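Local coordinates for protein phenylacetate-coenzyme A ligase (Bacteroides vulgatus, PDB 3LAX) that belongs to the AMP-binding enzyme family and is represented here by its small alpha/beta C-terminal domain, at residues T67-I70 with T71-K75; F15-Q18 with I19-L23; T57-Y60 with G61-Q64. All coordinates share one frame; numbering follows the deposited sequence. Where two conformers were deposited one is given.

Contact 1 of 3, residues T67-I70 with T71-K75; sequences TREI and TRQLK
Glu-69 reaches forward along the helix to both Arg-72 and Gln-73, a local network of i to i+3 and i+4 contacts on the outer side of the middle of helix 60-78. The Glu-69 chain leaves with CG anti to the backbone N and then bends at chi2 (63°), which spreads its two carboxylate oxygens between the two partners. OE2 takes a practically straight bond from Gln-73 NE2 (2.8 Å, 178° at the hydrogen); the acceptor lies in the amide plane, and the donor meets the carboxylate on its anti side, the two groups being turned nearly perpendicular. On the other side Glu-69 OE1 forms a salt bridge with Arg-72, 2.8 Å to NH2; its bonds to NH2 and NE are both weak, being strongly bent. In this Arg-72 conformer, one of two deposited, Arg-68 CG lies over a guanidinium face, 3.5 Å from Arg-72 NH2, and Arg-68 NE comes within 3.1 Å of Arg-72 NH1, a doubtful like-charge approach.

One step round the helix, Thr-67 O is gripped twice, by Thr-71 N at 3.0 Å and by Thr-71 OG1 at 2.8 Å, from opposite faces of its carbonyl plane. The buried flank is apolar: Ile-70 CG2 lies beside Leu-74 CD1 (3.8 Å), facing strand 83-87 and helix 16-24. This is the amphipathic crossover helix of a beta-alpha-beta unit, linking the parallel neighbours 43-52 and 83-87.

Contact 2 of 3, residues F15-Q18 with I19-L23; sequences FPIQ and IETIL
Ile-19 opens the second segment with its N 3.0 Å from Pro-16 O, a weak and strongly bent bond. Its CB rests against the same carbonyl oxygen at 3.4 Å, while the side chain goes inward to Ile-35 and Met-46 of the sheet. Glu-20 gives the stronger grip on Pro-16 O: its N donates at 3.1 Å and 169°, so this oxygen serves both an i+3 and an i+4 amide. The Glu-20 chain runs out extended, its CB beside Ile-17 O and its OE1 bonded to Tyr-33 OH.

Thr-21 N continues the helical pattern with a 2.9 Å bond to Ile-17 O. Thr-21 OG1 lies 3.0 Å from that carbonyl oxygen, but its proton has a second possible acceptor. The hydroxyl also meets the tip of Ile-17, whose CD1 is only 3.1 Å from Thr-21 OG1. That approach follows from the Ile-17 torsions: CG1 stands anti to the backbone N (chi1 -160°), and a chi2 of -77° turns the methyl toward Thr-21.

Ile-22 N bonds weakly to Gln-18 O at 3.4 Å. Farther out, the Ile-22 side chain, in one of its two deposited conformers, packs on Gln-73 and Leu-74. The shared carbonyl of Pro-16 and the buried Ile-19 are those of the opening turns of an amphipathic alpha-helix, here packed against the mixed sheet and, through Ile-22, against helix 60-78.

Contact 3 of 3, residues T57-Y60 with G61-Q64; sequences TDDY and GRLQ
Asp-59 and Arg-62 make the capping interaction at the start of helix 60-78. The Asp-59 side chain is turned back over the helix start, CG lying between its own backbone N and carbonyl carbon (chi1 65°), and OD1 accepts from Arg-62 N at 3.0 Å. The amide comes from above the carboxylate plane. A negative group at this end of a helix probably also gains from the helix dipole and the N-H groups of the first turn. The charged ends of Asp-59 and Arg-62 do not meet: the Arg-62 chain, bent at chi2 and again at chi3, leads its guanidinium away.

Backbone bonds follow directly. Leu-63 N donates to Asp-59 O at 3.0 Å, and Gln-64 N to Tyr-60 O at 2.8 Å.

The remaining contacts are mainly van der Waals, chiefly round the Tyr-60 ring. With its CG anti to the backbone N (chi1 -172°), the ring is swung along the helix surface over the next turn. Gln-64 CG sits over one face, 3.9 Å from the centroid of the Tyr-60 ring and 17° off the normal, a CH-pi contact displaced toward the rim. The Gln-64 amide runs on past the rim on the same side, inclined to the ring, with OE1 3.5 Å from Tyr-60 CE2. At the ring edge, near its plane, Leu-63 CD2 approaches Tyr-60 CD1 to 3.9 Å in one of two deposited leucine conformers. Before the cap, Asp-58 CB packs on Arg-62 CB, also 3.9 Å away, joining the loop to the helix. Together these form an aspartate N-cap, with its side chain bonded to the third amide of the helix beyond the cap.

Overall arrangement
Contacts 1 and 3 share helix 60-78, one at its middle and the other at its start, whereas contact 2 covers the beginning of helix 16-24. Contacts 1 and 2 are partly buried and touch each other: Ile-70 packs on Leu-23 and Leu-74 on Ile-19, so the inner faces of the two helices meet. Contact 3 is a surface turn, some 23 Å from contact 2 between centres, and continues into contact 1 along the helix, where Thr-67 OG1 also bonds to Leu-63 O. Charge pairing marks the outer side of contact 1, side-chain capping and aromatic packing mark contact 3, and contact 2 relies mostly on backbone bonds and isoleucines.

Contact 1 of 3, residues T67-I70 with T71-K75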
ATOM      1  N   THR A  67       1.070  -5.573  10.186  1.00 15.56           N
ATOM      2  CA  THR A  67       1.022  -4.209   9.669  1.00 15.45           C
ATOM      3  C   THR A  67       2.382  -3.534   9.864  1.00 15.20           C
ATOM      4  O   THR A  67       2.899  -2.875   8.954  1.00 15.78           O
ATOM      5  CB  THR A  67      -0.087  -3.396  10.371  1.00 16.34           C
ATOM      6  OG1 THR A  67      -1.359  -4.000  10.105  1.00 16.50           O
ATOM      7  CG2 THR A  67      -0.116  -1.960   9.843  1.00 17.90           C
ATOM      8  N   ARG A  68       2.972  -3.714  11.042  1.00 16.12           N
ATOM      9  CA  ARG A  68       4.281  -3.142  11.374  1.00 17.02           C
ATOM     10  C   ARG A  68       5.365  -3.675  10.442  1.00 16.05           C
ATOM     11  O   ARG A  68       6.185  -2.907   9.920  1.00 17.22           O
ATOM     12  CB  ARG A  68       4.618  -3.477  12.829  1.00 19.77           C
ATOM     13  CG  ARG A  68       6.022  -3.125  13.310  1.00 23.05           C
ATOM     14  CD  ARG A  68       6.302  -3.921  14.610  1.00 27.05           C
ATOM     15  NE  ARG A  68       7.472  -3.452  15.352  1.00 32.62           N
ATOM     16  CZ  ARG A  68       7.997  -4.070  16.408  1.00 37.89           C
ATOM     17  NH1 ARG A  68       7.474  -5.206  16.854  1.00 42.80           N
ATOM     18  NH2 ARG A  68       9.054  -3.553  17.018  1.00 40.35           N
ATOM     19  N   GLU A  69       5.379  -4.980  10.215  1.00 15.73           N
ATOM     20  CA  GLU A  69       6.409  -5.578   9.370  1.00 16.92           C
ATOM     21  C   GLU A  69       6.290  -5.110   7.920  1.00 15.07           C
ATOM     22  O   GLU A  69       7.299  -4.816   7.267  1.00 15.96           O
ATOM     23  CB  GLU A  69       6.350  -7.107   9.452  1.00 17.22           C
ATOM     24  CG  GLU A  69       7.344  -7.812   8.529  1.00 19.66           C
ATOM     25  CD  GLU A  69       8.812  -7.517   8.847  1.00 21.98           C
ATOM     26  OE1 GLU A  69       9.135  -6.920   9.901  1.00 23.39           O
ATOM     27  OE2 GLU A  69       9.656  -7.911   8.027  1.00 22.91           O
ATOM     28  N   ILE A  70       5.072  -5.020   7.408  1.00 15.61           N
ATOM     29  CA  ILE A  70       4.865  -4.513   6.048  1.00 15.08           C
ATOM     30  C   ILE A  70       5.357  -3.068   5.947  1.00 14.81           C
ATOM     31  O   ILE A  70       6.049  -2.687   4.988  1.00 14.63           O
ATOM     32  CB  ILE A  70       3.373  -4.598   5.628  1.00 14.70           C
ATOM     33  CG1 ILE A  70       2.924  -6.064   5.552  1.00 15.36           C
ATOM     34  CG2 ILE A  70       3.149  -3.893   4.287  1.00 16.90           C
ATOM     35  CD1 ILE A  70       1.408  -6.275   5.654  1.00 17.11           C
ATOM     36  N   THR A  71       5.001  -2.255   6.937  1.00 15.23           N
ATOM     37  CA  THR A  71       5.400  -0.848   6.946  1.00 14.83           C
ATOM     38  C   THR A  71       6.926  -0.713   6.915  1.00 15.20           C
ATOM     39  O   THR A  71       7.483   0.077   6.144  1.00 16.23           O
ATOM     40  CB  THR A  71       4.824  -0.113   8.167  1.00 15.28           C
ATOM     41  OG1 THR A  71       3.398  -0.255   8.165  1.00 15.72           O
ATOM     42  CG2 THR A  71       5.164   1.375   8.127  1.00 17.40           C
ATOM     43  N   ARG A  72       7.595  -1.498   7.747  1.00 15.53           N
ATOM     44  CA  ARG A  72       9.052  -1.508   7.839  0.50 17.07           C
ATOM     45  C   ARG A  72       9.681  -1.868   6.494  1.00 15.01           C
ATOM     46  O   ARG A  72      10.575  -1.181   5.997  1.00 15.40           O
ATOM     47  CB  ARG A  72       9.447  -2.546   8.895  0.50 20.90           C
ATOM     48  CG  ARG A  72      10.857  -2.465   9.441  0.50 25.48           C
ATOM     49  CD  ARG A  72      10.908  -3.141  10.819  0.50 27.99           C
ATOM     50  NE  ARG A  72       9.865  -4.157  10.980  0.50 28.65           N
ATOM     51  CZ  ARG A  72       9.341  -4.516  12.149  0.50 27.78           C
ATOM     52  NH1 ARG A  72       9.760  -3.935  13.262  0.50 29.18           N
ATOM     53  NH2 ARG A  72       8.393  -5.457  12.208  0.50 23.90           N
ATOM     54  N   GLN A  73       9.212  -2.962   5.901  1.00 14.59           N
ATOM     55  CA  GLN A  73       9.769  -3.412   4.626  1.00 15.72           C
ATOM     56  C   GLN A  73       9.526  -2.401   3.518  1.00 14.55           C
ATOM     57  O   GLN A  73      10.416  -2.158   2.687  1.00 15.11           O
ATOM     58  CB  GLN A  73       9.213  -4.773   4.220  1.00 15.75           C
ATOM     59  CG  GLN A  73       9.773  -5.925   5.050  1.00 18.19           C
ATOM     60  CD  GLN A  73       9.436  -7.264   4.444  1.00 20.97           C
ATOM     61  OE1 GLN A  73       9.270  -7.382   3.229  1.00 23.29           O
ATOM     62  NE2 GLN A  73       9.309  -8.282   5.285  1.00 22.52           N
ATOM     63  N   LEU A  74       8.335  -1.806   3.482  1.00 13.89           N
ATOM     64  CA  LEU A  74       8.045  -0.802   2.450  1.00 13.33           C
ATOM     65  C   LEU A  74       8.931   0.433   2.626  1.00 14.49           C
ATOM     66  O   LEU A  74       9.492   0.946   1.651  1.00 15.00           O
ATOM     67  CB  LEU A  74       6.562  -0.402   2.434  1.00 15.35           C
ATOM     68  CG  LEU A  74       5.613  -1.521   2.004  1.00 13.45           C
ATOM     69  CD1 LEU A  74       4.177  -1.051   2.060  1.00 14.91           C
ATOM     70  CD2 LEU A  74       5.969  -1.979   0.589  1.00 15.67           C
ATOM     71  N   LYS A  75       9.058   0.923   3.855  1.00 14.54           N
ATOM     72  CA  LYS A  75       9.935   2.065   4.093  1.00 15.40           C
ATOM     73  C   LYS A  75      11.371   1.765   3.629  1.00 14.88           C
ATOM     74  O   LYS A  75      12.018   2.603   2.983  1.00 15.85           O
ATOM     75  CB  LYS A  75       9.927   2.508   5.561  1.00 18.44           C
ATOM     76  CG  LYS A  75      10.799   3.758   5.776  1.00 22.73           C
ATOM     77  CD  LYS A  75      10.759   4.327   7.178  1.00 27.75           C
ATOM     78  CE  LYS A  75      11.468   5.695   7.199  1.00 30.80           C
ATOM     79  NZ  LYS A  75      11.675   6.261   8.573  1.00 34.06           N
TER

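Contact 2 of 3, residues F15-Q18 with I19-L23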
ATOM      1  N   PHE A  15       8.580   3.620  -7.545  1.00 20.96           N
ATOM      2  CA  PHE A  15       7.965   2.720  -8.502  1.00 21.22           C
ATOM      3  C   PHE A  15       7.014   1.799  -7.759  1.00 20.78           C
ATOM      4  O   PHE A  15       7.445   0.990  -6.948  1.00 21.76           O
ATOM      5  CB  PHE A  15       9.027   1.910  -9.245  1.00 25.81           C
ATOM      6  CG  PHE A  15       9.864   2.730 -10.158  1.00 27.28           C
ATOM      7  CD1 PHE A  15       9.467   2.950 -11.468  1.00 27.85           C
ATOM      8  CD2 PHE A  15      11.038   3.303  -9.706  1.00 27.82           C
ATOM      9  CE1 PHE A  15      10.238   3.716 -12.320  1.00 26.96           C
ATOM     10  CE2 PHE A  15      11.816   4.073 -10.549  1.00 27.33           C
ATOM     11  CZ  PHE A  15      11.412   4.281 -11.858  1.00 28.61           C
ATOM     12  N   PRO A  16       5.712   1.932  -8.029  1.00 22.20           N
ATOM     13  CA  PRO A  16       4.719   1.127  -7.314  1.00 23.52           C
ATOM     14  C   PRO A  16       4.964  -0.376  -7.434  1.00 20.70           C
ATOM     15  O   PRO A  16       4.558  -1.122  -6.538  1.00 18.90           O
ATOM     16  CB  PRO A  16       3.395   1.525  -7.975  1.00 26.99           C
ATOM     17  CG  PRO A  16       3.645   2.908  -8.520  1.00 28.80           C
ATOM     18  CD  PRO A  16       5.089   2.899  -8.955  1.00 26.01           C
ATOM     19  N   ILE A  17       5.631  -0.830  -8.489  1.00 19.49           N
ATOM     20  CA  ILE A  17       5.899  -2.257  -8.589  1.00 19.17           C
ATOM     21  C   ILE A  17       6.744  -2.753  -7.392  1.00 17.83           C
ATOM     22  O   ILE A  17       6.629  -3.912  -6.988  1.00 20.06           O
ATOM     23  CB  ILE A  17       6.548  -2.637  -9.954  1.00 22.88           C
ATOM     24  CG1 ILE A  17       6.360  -4.123 -10.243  1.00 29.84           C
ATOM     25  CG2 ILE A  17       8.020  -2.228 -10.011  1.00 22.14           C
ATOM     26  CD1 ILE A  17       7.285  -5.024  -9.478  1.00 34.39           C
ATOM     27  N   GLN A  18       7.592  -1.884  -6.838  1.00 17.22           N
ATOM     28  CA  GLN A  18       8.403  -2.143  -5.636  0.50 18.16           C
ATOM     29  C   GLN A  18       7.523  -2.570  -4.470  1.00 17.87           C
ATOM     30  O   GLN A  18       7.857  -3.436  -3.665  1.00 18.51           O
ATOM     31  CB  GLN A  18       9.112  -0.847  -5.188  0.50 17.84           C
ATOM     32  CG  GLN A  18      10.165  -0.241  -6.133  0.50 19.98           C
ATOM     33  CD  GLN A  18      10.773   1.062  -5.587  0.50 22.14           C
ATOM     34  OE1 GLN A  18      11.726   1.045  -4.801  0.50 24.74           O
ATOM     35  NE2 GLN A  18      10.228   2.194  -6.013  0.50 23.27           N
ATOM     36  N   ILE A  19       6.415  -1.857  -4.339  1.00 16.22           N
ATOM     37  CA  ILE A  19       5.479  -2.092  -3.248  1.00 15.39           C
ATOM     38  C   ILE A  19       4.781  -3.432  -3.472  1.00 15.94           C
ATOM     39  O   ILE A  19       4.682  -4.259  -2.561  1.00 16.51           O
ATOM     40  CB  ILE A  19       4.460  -0.941  -3.189  1.00 15.91           C
ATOM     41  CG1 ILE A  19       5.163   0.350  -2.733  1.00 16.83           C
ATOM     42  CG2 ILE A  19       3.293  -1.292  -2.268  1.00 16.08           C
ATOM     43  CD1 ILE A  19       4.375   1.624  -2.955  1.00 18.73           C
ATOM     44  N   GLU A  20       4.298  -3.639  -4.691  1.00 16.00           N
ATOM     45  CA  GLU A  20       3.640  -4.885  -5.063  1.00 17.93           C
ATOM     46  C   GLU A  20       4.513  -6.092  -4.747  1.00 17.49           C
ATOM     47  O   GLU A  20       4.058  -7.071  -4.165  1.00 18.69           O
ATOM     48  CB  GLU A  20       3.312  -4.857  -6.557  1.00 19.62           C
ATOM     49  CG  GLU A  20       2.597  -6.075  -7.077  1.00 20.52           C
ATOM     50  CD  GLU A  20       2.297  -5.943  -8.558  1.00 21.18           C
ATOM     51  OE1 GLU A  20       1.543  -5.020  -8.944  1.00 21.96           O
ATOM     52  OE2 GLU A  20       2.835  -6.746  -9.338  1.00 23.97           O
ATOM     53  N   THR A  21       5.778  -6.033  -5.153  1.00 18.00           N
ATOM     54  CA  THR A  21       6.688  -7.159  -4.959  1.00 19.74           C
ATOM     55  C   THR A  21       6.829  -7.538  -3.487  1.00 18.23           C
ATOM     56  O   THR A  21       6.820  -8.726  -3.125  1.00 21.07           O
ATOM     57  CB  THR A  21       8.058  -6.826  -5.549  1.00 22.24           C
ATOM     58  OG1 THR A  21       7.905  -6.631  -6.957  1.00 22.83           O
ATOM     59  CG2 THR A  21       9.042  -7.960  -5.300  1.00 24.41           C
ATOM     60  N   ILE A  22       6.963  -6.527  -2.641  1.00 17.54           N
ATOM     61  CA  ILE A  22       7.058  -6.757  -1.208  0.50 16.94           C
ATOM     62  C   ILE A  22       5.776  -7.374  -0.643  1.00 18.03           C
ATOM     63  O   ILE A  22       5.835  -8.354   0.108  1.00 18.50           O
ATOM     64  CB  ILE A  22       7.432  -5.464  -0.465  0.50 15.96           C
ATOM     65  CG1 ILE A  22       8.932  -5.205  -0.629  0.50 16.49           C
ATOM     66  CG2 ILE A  22       7.061  -5.555   1.005  0.50 17.10           C
ATOM     67  CD1 ILE A  22       9.357  -3.787  -0.357  0.50 15.92           C
ATOM     68  N   LEU A  23       4.621  -6.824  -1.018  1.00 16.88           N
ATOM     69  CA  LEU A  23       3.335  -7.341  -0.537  1.00 17.59           C
ATOM     70  C   LEU A  23       3.103  -8.790  -0.940  1.00 18.29           C
ATOM     71  O   LEU A  23       2.525  -9.576  -0.170  1.00 19.28           O
ATOM     72  CB  LEU A  23       2.184  -6.479  -1.050  1.00 16.51           C
ATOM     73  CG  LEU A  23       2.175  -5.019  -0.595  1.00 15.64           C
ATOM     74  CD1 LEU A  23       0.997  -4.283  -1.209  1.00 18.12           C
ATOM     75  CD2 LEU A  23       2.157  -4.936   0.944  1.00 17.60           C
TER

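Contact 3 of 3, residues T57-Y60 with G61-Q64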
ATOM      1  N   THR A  57      -7.086 -15.302   9.842  1.00 20.84           N
ATOM      2  CA  THR A  57      -8.121 -15.034  10.833  1.00 22.30           C
ATOM      3  C   THR A  57      -7.522 -14.896  12.230  1.00 22.34           C
ATOM      4  O   THR A  57      -8.189 -15.168  13.238  1.00 25.35           O
ATOM      5  CB  THR A  57      -9.188 -16.144  10.838  1.00 24.53           C
ATOM      6  OG1 THR A  57      -8.563 -17.403  11.120  1.00 25.47           O
ATOM      7  CG2 THR A  57      -9.892 -16.222   9.482  1.00 26.08           C
ATOM      8  N   ASP A  58      -6.267 -14.470  12.300  1.00 21.21           N
ATOM      9  CA  ASP A  58      -5.576 -14.364  13.583  1.00 20.04           C
ATOM     10  C   ASP A  58      -5.945 -13.102  14.360  1.00 19.40           C
ATOM     11  O   ASP A  58      -6.587 -12.189  13.829  1.00 21.26           O
ATOM     12  CB  ASP A  58      -4.057 -14.458  13.395  1.00 26.08           C
ATOM     13  CG  ASP A  58      -3.592 -15.868  13.076  1.00 36.32           C
ATOM     14  OD1 ASP A  58      -4.404 -16.820  13.193  1.00 39.46           O
ATOM     15  OD2 ASP A  58      -2.408 -16.027  12.719  1.00 39.26           O
ATOM     16  N   ASP A  59      -5.535 -13.059  15.624  1.00 19.24           N
ATOM     17  CA  ASP A  59      -5.936 -11.981  16.514  1.00 18.97           C
ATOM     18  C   ASP A  59      -5.323 -10.630  16.162  1.00 17.63           C
ATOM     19  O   ASP A  59      -4.400 -10.537  15.336  1.00 19.55           O
ATOM     20  CB  ASP A  59      -5.647 -12.352  17.976  1.00 18.57           C
ATOM     21  CG  ASP A  59      -4.160 -12.503  18.275  1.00 21.89           C
ATOM     22  OD1 ASP A  59      -3.421 -11.502  18.153  1.00 20.87           O
ATOM     23  OD2 ASP A  59      -3.729 -13.620  18.644  1.00 27.01           O
ATOM     24  N   TYR A  60      -5.843  -9.579  16.790  1.00 17.27           N
ATOM     25  CA  TYR A  60      -5.421  -8.217  16.476  1.00 18.14           C
ATOM     26  C   TYR A  60      -3.949  -7.979  16.801  1.00 17.29           C
ATOM     27  O   TYR A  60      -3.291  -7.166  16.144  1.00 19.53           O
ATOM     28  CB  TYR A  60      -6.307  -7.206  17.204  1.00 17.90           C
ATOM     29  CG  TYR A  60      -6.078  -5.777  16.789  1.00 19.93           C
ATOM     30  CD1 TYR A  60      -6.198  -5.389  15.456  1.00 20.71           C
ATOM     31  CD2 TYR A  60      -5.756  -4.808  17.727  1.00 22.42           C
ATOM     32  CE1 TYR A  60      -5.999  -4.066  15.072  1.00 25.00           C
ATOM     33  CE2 TYR A  60      -5.545  -3.484  17.354  1.00 23.85           C
ATOM     34  CZ  TYR A  60      -5.672  -3.118  16.026  1.00 25.74           C
ATOM     35  OH  TYR A  60      -5.468  -1.805  15.657  1.00 28.43           O
ATOM     36  N   GLY A  61      -3.405  -8.692  17.780  1.00 18.47           N
ATOM     37  CA  GLY A  61      -1.983  -8.586  18.064  1.00 18.47           C
ATOM     38  C   GLY A  61      -1.163  -8.987  16.849  1.00 17.24           C
ATOM     39  O   GLY A  61      -0.199  -8.311  16.463  1.00 17.91           O
ATOM     40  N   ARG A  62      -1.547 -10.095  16.234  1.00 19.92           N
ATOM     41  CA  ARG A  62      -0.897 -10.565  15.020  1.00 19.33           C
ATOM     42  C   ARG A  62      -1.143  -9.610  13.847  1.00 17.79           C
ATOM     43  O   ARG A  62      -0.233  -9.340  13.051  1.00 18.47           O
ATOM     44  CB  ARG A  62      -1.388 -11.971  14.677  1.00 22.87           C
ATOM     45  CG  ARG A  62      -0.985 -13.012  15.707  1.00 28.79           C
ATOM     46  CD  ARG A  62       0.532 -13.161  15.777  1.00 36.14           C
ATOM     47  NE  ARG A  62       1.018 -13.273  17.149  1.00 41.73           N
ATOM     48  CZ  ARG A  62       1.680 -12.313  17.792  1.00 45.25           C
ATOM     49  NH1 ARG A  62       1.944 -11.164  17.185  1.00 45.40           N
ATOM     50  NH2 ARG A  62       2.085 -12.503  19.042  1.00 47.04           N
ATOM     51  N   LEU A  63      -2.355  -9.078  13.732  1.00 17.54           N
ATOM     52  CA  LEU A  63      -2.657  -8.142  12.651  0.50 17.47           C
ATOM     53  C   LEU A  63      -1.763  -6.909  12.781  1.00 17.01           C
ATOM     54  O   LEU A  63      -1.202  -6.414  11.774  1.00 17.80           O
ATOM     55  CB  LEU A  63      -4.133  -7.737  12.687  0.50 18.58           C
ATOM     56  CG  LEU A  63      -4.658  -7.036  11.435  0.50 19.42           C
ATOM     57  CD1 LEU A  63      -4.815  -8.056  10.333  0.50 21.33           C
ATOM     58  CD2 LEU A  63      -5.995  -6.372  11.725  0.50 21.45           C
ATOM     59  N   GLN A  64      -1.600  -6.415  14.006  1.00 16.84           N
ATOM     60  CA  GLN A  64      -0.734  -5.266  14.261  1.00 18.56           C
ATOM     61  C   GLN A  64       0.712  -5.567  13.896  1.00 18.09           C
ATOM     62  O   GLN A  64       1.383  -4.740  13.285  1.00 19.11           O
ATOM     63  CB  GLN A  64      -0.766  -4.867  15.737  1.00 21.86           C
ATOM     64  CG  GLN A  64      -1.972  -4.087  16.193  1.00 24.20           C
ATOM     65  CD  GLN A  64      -1.869  -3.727  17.666  1.00 28.16           C
ATOM     66  OE1 GLN A  64      -2.269  -2.643  18.083  1.00 32.78           O
ATOM     67  NE2 GLN A  64      -1.305  -4.631  18.455  1.00 29.37           N
TER